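Local coordinates for phosphate binding protein (Planctomyces limnophilus, PDB 4JWO), which probably binds phosphate as the PstS-type solute-binding component of a system that transports it across the cytoplasmic membrane, at residues G143-N149 / A237-Y243; F154-M158 / V179-P184. One frame throughout, in Å; residues are numbered along the deposited sequence. Where two conformers were deposited one is given.

Contact 1 (G143-N149 / A237-Y243); sequences GLTVVIN and ALGYFGY. With FMT (formic acid), chain E.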
loop_
_atom_site.group_PDB
_atom_site.type_symbol
_atom_site.label_atom_id
_atom_site.label_comp_id
_atom_site.label_asym_id
_atom_site.label_seq_id
_atom_site.Cartn_x
_atom_site.Cartn_y
_atom_site.Cartn_z
ATOM N N GLY A 143 -2.613 -4.889 0.929
ATOM C CA GLY A 143 -3.771 -5.387 0.212
ATOM C C GLY A 143 -5.013 -4.553 0.470
ATOM O O GLY A 143 -5.269 -4.158 1.601
ATOM N N LEU A 144 -5.776 -4.278 -0.581
ATOM C CA LEU A 144 -7.051 -3.581 -0.455
ATOM C C LEU A 144 -8.173 -4.476 -0.924
ATOM O O LEU A 144 -8.003 -5.240 -1.869
ATOM C CB LEU A 144 -7.079 -2.345 -1.344
ATOM C CG LEU A 144 -6.092 -1.225 -1.067
ATOM C CD1 LEU A 144 -6.475 -0.031 -1.934
ATOM C CD2 LEU A 144 -6.068 -0.851 0.407
ATOM N N THR A 145 -9.332 -4.334 -0.297
ATOM C CA THR A 145 -10.522 -5.046 -0.742
ATOM C C THR A 145 -11.582 -4.077 -1.225
ATOM O O THR A 145 -11.816 -3.033 -0.615
ATOM C CB THR A 145 -11.143 -5.882 0.372
ATOM O OG1 THR A 145 -11.429 -5.031 1.492
ATOM C CG2 THR A 145 -10.181 -6.982 0.805
ATOM N N VAL A 146 -12.225 -4.439 -2.322
ATOM C CA VAL A 146 -13.473 -3.820 -2.736
ATOM C C VAL A 146 -14.594 -4.674 -2.169
ATOM O O VAL A 146 -14.573 -5.903 -2.290
ATOM C CB VAL A 146 -13.574 -3.786 -4.259
ATOM C CG1 VAL A 146 -14.933 -3.270 -4.696
ATOM C CG2 VAL A 146 -12.450 -2.917 -4.819
ATOM N N VAL A 147 -15.557 -4.034 -1.513
ATOM C CA VAL A 147 -16.628 -4.767 -0.859
ATOM C C VAL A 147 -17.999 -4.320 -1.333
ATOM O O VAL A 147 -18.204 -3.168 -1.702
ATOM C CB VAL A 147 -16.551 -4.620 0.685
ATOM C CG1 VAL A 147 -15.288 -5.281 1.218
ATOM C CG2 VAL A 147 -16.592 -3.139 1.095
ATOM N N ILE A 148 -18.925 -5.265 -1.348
ATOM C CA ILE A 148 -20.327 -4.993 -1.598
ATOM C C ILE A 148 -21.151 -5.564 -0.451
ATOM O O ILE A 148 -20.632 -6.284 0.411
ATOM C CB ILE A 148 -20.779 -5.557 -2.960
ATOM C CG1 ILE A 148 -20.420 -7.040 -3.077
ATOM C CG2 ILE A 148 -20.130 -4.766 -4.085
ATOM C CD1 ILE A 148 -20.855 -7.702 -4.407
ATOM N N ASN A 149 -22.434 -5.234 -0.415
ATOM C CA ASN A 149 -23.303 -5.769 0.611
ATOM C C ASN A 149 -23.533 -7.237 0.298
ATOM O O ASN A 149 -23.607 -7.603 -0.871
ATOM C CB ASN A 149 -24.625 -5.009 0.593
ATOM C CG ASN A 149 -25.533 -5.413 1.713
ATOM O OD1 ASN A 149 -26.302 -6.372 1.594
ATOM N ND2 ASN A 149 -25.463 -4.679 2.823
ATOM N N ALA A 237 -24.462 -0.771 -1.798
ATOM C CA ALA A 237 -23.158 -0.176 -1.512
ATOM C C ALA A 237 -21.995 -0.779 -2.289
ATOM O O ALA A 237 -21.987 -1.951 -2.648
ATOM C CB ALA A 237 -22.856 -0.268 -0.016
ATOM N N LEU A 238 -20.996 0.049 -2.552
ATOM C CA LEU A 238 -19.705 -0.409 -3.056
ATOM C C LEU A 238 -18.657 0.367 -2.271
ATOM O O LEU A 238 -18.708 1.584 -2.258
ATOM C CB LEU A 238 -19.570 -0.085 -4.544
ATOM C CG LEU A 238 -18.225 -0.410 -5.205
ATOM C CD1 LEU A 238 -18.107 -1.896 -5.430
ATOM C CD2 LEU A 238 -18.035 0.335 -6.518
ATOM N N GLY A 239 -17.723 -0.317 -1.625
ATOM C CA GLY A 239 -16.732 0.391 -0.830
ATOM C C GLY A 239 -15.343 -0.158 -1.053
ATOM O O GLY A 239 -15.177 -1.221 -1.644
ATOM N N TYR A 240 -14.331 0.582 -0.615
ATOM C CA TYR A 240 -12.976 0.039 -0.580
ATOM C C TYR A 240 -12.261 0.465 0.680
ATOM O O TYR A 240 -12.517 1.543 1.217
ATOM C CB TYR A 240 -12.152 0.432 -1.823
ATOM C CG TYR A 240 -11.711 1.881 -1.901
ATOM C CD1 TYR A 240 -10.494 2.287 -1.365
ATOM C CD2 TYR A 240 -12.493 2.835 -2.547
ATOM C CE1 TYR A 240 -10.072 3.610 -1.450
ATOM C CE2 TYR A 240 -12.082 4.178 -2.628
ATOM C CZ TYR A 240 -10.864 4.545 -2.085
ATOM O OH TYR A 240 -10.430 5.855 -2.171
ATOM N N PHE A 241 -11.371 -0.403 1.145
ATOM C CA PHE A 241 -10.541 -0.156 2.322
ATOM C C PHE A 241 -9.528 -1.282 2.448
ATOM O O PHE A 241 -9.549 -2.230 1.671
ATOM C CB PHE A 241 -11.356 0.059 3.625
ATOM C CG PHE A 241 -12.552 -0.862 3.793
ATOM C CD1 PHE A 241 -12.387 -2.212 4.080
ATOM C CD2 PHE A 241 -13.836 -0.360 3.694
ATOM C CE1 PHE A 241 -13.504 -3.055 4.248
ATOM C CE2 PHE A 241 -14.946 -1.186 3.877
ATOM C CZ PHE A 241 -14.778 -2.531 4.142
ATOM N N GLY A 242 -8.629 -1.171 3.416
ATOM C CA GLY A 242 -7.569 -2.147 3.567
ATOM C C GLY A 242 -8.103 -3.513 3.929
ATOM O O GLY A 242 -9.134 -3.647 4.591
ATOM N N TYR A 243 -7.375 -4.538 3.507
ATOM C CA TYR A 243 -7.790 -5.924 3.684
ATOM C C TYR A 243 -8.092 -6.287 5.143
ATOM O O TYR A 243 -9.017 -7.065 5.418
ATOM C CB TYR A 243 -6.731 -6.863 3.093
ATOM C CG TYR A 243 -7.012 -8.312 3.377
ATOM C CD1 TYR A 243 -7.895 -9.036 2.588
ATOM C CD2 TYR A 243 -6.412 -8.956 4.458
ATOM C CE1 TYR A 243 -8.165 -10.371 2.867
ATOM C CE2 TYR A 243 -6.679 -10.283 4.735
ATOM C CZ TYR A 243 -7.552 -10.978 3.940
ATOM O OH TYR A 243 -7.822 -12.299 4.227
HETATM C C FMT E . -6.729 -13.026 7.032
HETATM O O1 FMT E . -7.779 -13.477 6.574
HETATM O O2 FMT E . -6.656 -12.284 8.011
HETATM O O HOH W 1 -23.833 -3.924 -2.794
#

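Contact 2 (F154-M158 / V179-P184); sequences FAECM and VREGWP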
loop_
_atom_site.group_PDB
_atom_site.type_symbol
_atom_site.label_atom_id
_atom_site.label_comp_id
_atom_site.label_asym_id
_atom_site.label_seq_id
_atom_site.Cartn_x
_atom_site.Cartn_y
_atom_site.Cartn_z
ATOM N N PHE A 154 -24.992 -9.850 -7.909
ATOM C CA PHE A 154 -24.720 -9.585 -9.318
ATOM C C PHE A 154 -23.332 -9.001 -9.570
ATOM O O PHE A 154 -22.797 -9.140 -10.674
ATOM C CB PHE A 154 -25.802 -8.675 -9.934
ATOM C CG PHE A 154 -25.904 -7.326 -9.278
ATOM C CD1 PHE A 154 -25.094 -6.277 -9.687
ATOM C CD2 PHE A 154 -26.786 -7.117 -8.228
ATOM C CE1 PHE A 154 -25.169 -5.041 -9.069
ATOM C CE2 PHE A 154 -26.874 -5.876 -7.615
ATOM C CZ PHE A 154 -26.060 -4.841 -8.033
ATOM N N ALA A 155 -22.749 -8.334 -8.572
ATOM C CA ALA A 155 -21.426 -7.715 -8.748
ATOM C C ALA A 155 -20.312 -8.477 -8.042
ATOM O O ALA A 155 -19.330 -7.878 -7.589
ATOM C CB ALA A 155 -21.446 -6.257 -8.295
ATOM N N GLU A 156 -20.440 -9.794 -7.971
ATOM C CA GLU A 156 -19.491 -10.614 -7.210
ATOM C C GLU A 156 -18.085 -10.636 -7.799
ATOM O O GLU A 156 -17.107 -10.870 -7.085
ATOM C CB GLU A 156 -20.033 -12.030 -7.004
ATOM C CG GLU A 156 -21.275 -12.024 -6.131
ATOM C CD GLU A 156 -21.737 -13.410 -5.774
ATOM O OE1 GLU A 156 -21.170 -14.375 -6.329
ATOM O OE2 GLU A 156 -22.664 -13.535 -4.937
ATOM N N CYS A 157 -17.997 -10.411 -9.107
ATOM C CA CYS A 157 -16.716 -10.263 -9.791
ATOM C C CYS A 157 -16.773 -8.999 -10.632
ATOM O O CYS A 157 -17.738 -8.779 -11.361
ATOM C CB CYS A 157 -16.428 -11.461 -10.695
ATOM S SG CYS A 157 -14.819 -11.223 -11.529
HETATM N N MSE A 158 -15.756 -8.143 -10.508
HETATM C CA MSE A 158 -15.725 -6.898 -11.271
HETATM C C MSE A 158 -14.356 -6.718 -11.880
HETATM O O MSE A 158 -13.381 -7.259 -11.374
HETATM C CB MSE A 158 -16.049 -5.698 -10.377
HETATM C CG MSE A 158 -17.439 -5.787 -9.761
HETATM SE SE MSE A 158 -17.865 -4.301 -8.621
HETATM C CE MSE A 158 -17.944 -2.908 -9.974
ATOM N N VAL A 179 -22.893 0.416 -15.064
ATOM C CA VAL A 179 -21.571 -0.205 -14.987
ATOM C C VAL A 179 -21.464 -1.394 -15.932
ATOM O O VAL A 179 -20.510 -1.516 -16.689
ATOM C CB VAL A 179 -21.233 -0.649 -13.555
ATOM C CG1 VAL A 179 -19.798 -1.191 -13.490
ATOM C CG2 VAL A 179 -21.402 0.520 -12.601
ATOM N N ARG A 180 -22.458 -2.269 -15.891
ATOM C CA ARG A 180 -22.496 -3.428 -16.774
ATOM C C ARG A 180 -23.921 -3.660 -17.239
ATOM O O ARG A 180 -24.863 -3.534 -16.452
ATOM C CB ARG A 180 -21.977 -4.684 -16.064
ATOM C CG ARG A 180 -21.875 -5.913 -16.980
ATOM C CD ARG A 180 -21.485 -7.146 -16.196
ATOM N NE ARG A 180 -20.192 -6.985 -15.538
ATOM C CZ ARG A 180 -19.521 -7.968 -14.953
ATOM N NH1 ARG A 180 -20.009 -9.199 -14.976
ATOM N NH2 ARG A 180 -18.356 -7.717 -14.363
ATOM N N GLU A 181 -24.059 -3.998 -18.521
ATOM C CA GLU A 181 -25.342 -4.275 -19.155
ATOM C C GLU A 181 -26.172 -5.222 -18.312
ATOM O O GLU A 181 -25.714 -6.308 -17.954
ATOM C CB GLU A 181 -25.122 -4.922 -20.531
ATOM C CG GLU A 181 -26.406 -5.261 -21.261
ATOM C CD GLU A 181 -27.081 -4.038 -21.843
ATOM O OE1 GLU A 181 -26.382 -3.025 -22.067
ATOM O OE2 GLU A 181 -28.307 -4.087 -22.074
ATOM N N GLY A 182 -27.387 -4.802 -17.978
ATOM C CA GLY A 182 -28.334 -5.682 -17.326
ATOM C C GLY A 182 -28.371 -5.605 -15.813
ATOM O O GLY A 182 -29.319 -6.077 -15.204
ATOM N N TRP A 183 -27.356 -5.004 -15.203
ATOM C CA TRP A 183 -27.338 -4.874 -13.747
ATOM C C TRP A 183 -28.497 -3.971 -13.298
ATOM O O TRP A 183 -29.003 -3.168 -14.090
ATOM C CB TRP A 183 -25.991 -4.315 -13.273
ATOM C CG TRP A 183 -24.904 -5.341 -13.191
ATOM C CD1 TRP A 183 -24.999 -6.662 -13.517
ATOM C CD2 TRP A 183 -23.563 -5.126 -12.745
ATOM N NE1 TRP A 183 -23.791 -7.292 -13.297
ATOM C CE2 TRP A 183 -22.892 -6.370 -12.824
ATOM C CE3 TRP A 183 -22.860 -4.007 -12.279
ATOM C CZ2 TRP A 183 -21.552 -6.523 -12.459
ATOM C CZ3 TRP A 183 -21.525 -4.156 -11.918
ATOM C CH2 TRP A 183 -20.885 -5.410 -12.010
ATOM N N PRO A 184 -28.933 -4.115 -12.042
ATOM C CA PRO A 184 -30.128 -3.391 -11.593
ATOM C C PRO A 184 -30.058 -1.878 -11.759
ATOM O O PRO A 184 -29.019 -1.234 -11.559
ATOM C CB PRO A 184 -30.231 -3.763 -10.112
ATOM C CG PRO A 184 -29.629 -5.133 -10.049
ATOM C CD PRO A 184 -28.488 -5.109 -11.046
#

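Contact 1 (G143-N149 / A237-Y243)
Strands 143-148 and 237-242 run antiparallel, their axes approaching to 4.6 Å at 161°, as sheet neighbours in one lobe of a periplasmic-binding-protein fold. T145-F241 and V147-G239 form the hydrogen-bonded pairs: T145 N to F241 O is 2.9 Å, F241 N to T145 O 3.2 Å, V147 N to G239 O 2.8 Å and G239 N to V147 O 2.9 Å. At V146-Y240, a non-hydrogen-bonded pair, the CA atoms come to 4.5 Å, and CA-H...O contacts replace N-H...O hydrogen bonds between these strands. V146, I148, L238 and Y240 share one face, where L238 CD1 lies 3.5 Å from V146 CG1; the Y240 ring leads away to stack on F203. T145, V147 and F241 occupy the other, covered partly by helix 224-233, and G239 leaves room for V147. A water bridges N149 N and A237 O. Where helix 243-247 starts, Y243 N donates to G143 O (2.9 Å) and Y243 OH to O1 of a formic acid, probably from the crystallisation liquor (2.6 Å).

Contact 2 (F154-M158 / V179-P184)
The indole of W183 is the main bump of this contact, sliding into the hollow formed by F154, A155 and M158, where the loop between helix 160-167 and strand 189-192 packs on residues leading into strand 157-159 of the same binding-protein lobe. One ring face receives A155 CB, 4.3 Å from the centroid of the six-membered ring, and the edge of F154, in a T-shaped pair with the five-membered ring (centroids 4.9 Å apart, planes at 61°). Selenomethionine M158 meets the indole rim, its CG 4.1 Å from W183 CH2. P184 CD sits squarely over the F154 ring, 3.6 Å from the centroid. A type II turn (R180 to W183, G182 at positive phi) brings the indole round. On the side of the indole plane away from F154 and A155, R180 NH2 gives O of C157, disulfide-bonded to C266, a weak hydrogen bond of 3.2 Å. Between the segments, apolar and CH-pi contacts thus outweigh that bond; the loop's stronger polar ties run to helix 160-167, at E162 and K165.

Overall arrangement
From the N terminus the chain builds strands 61-67, 89-93 and 112-115 before the long strand 134-148 carries it into the lobe containing both contacts. It then turns into 154-158, the first half of contact 2, and passes through helix 160-167 to reach 179-184, closing a short loop. Only after strand 189-192 and helices 198-208 and 224-233 does strand 237-242 return to close contact 1, so contact 2 nests within its larger loop. Contact 1 joins sheet strands, whereas contact 2 packs a peripheral loop against the turn leading into strand 157-159 and its first residues. They touch directly: I148 CD1 packs 3.5 Å from A155 O, and L238 CD1 lies 4.0 Å from M158 SE.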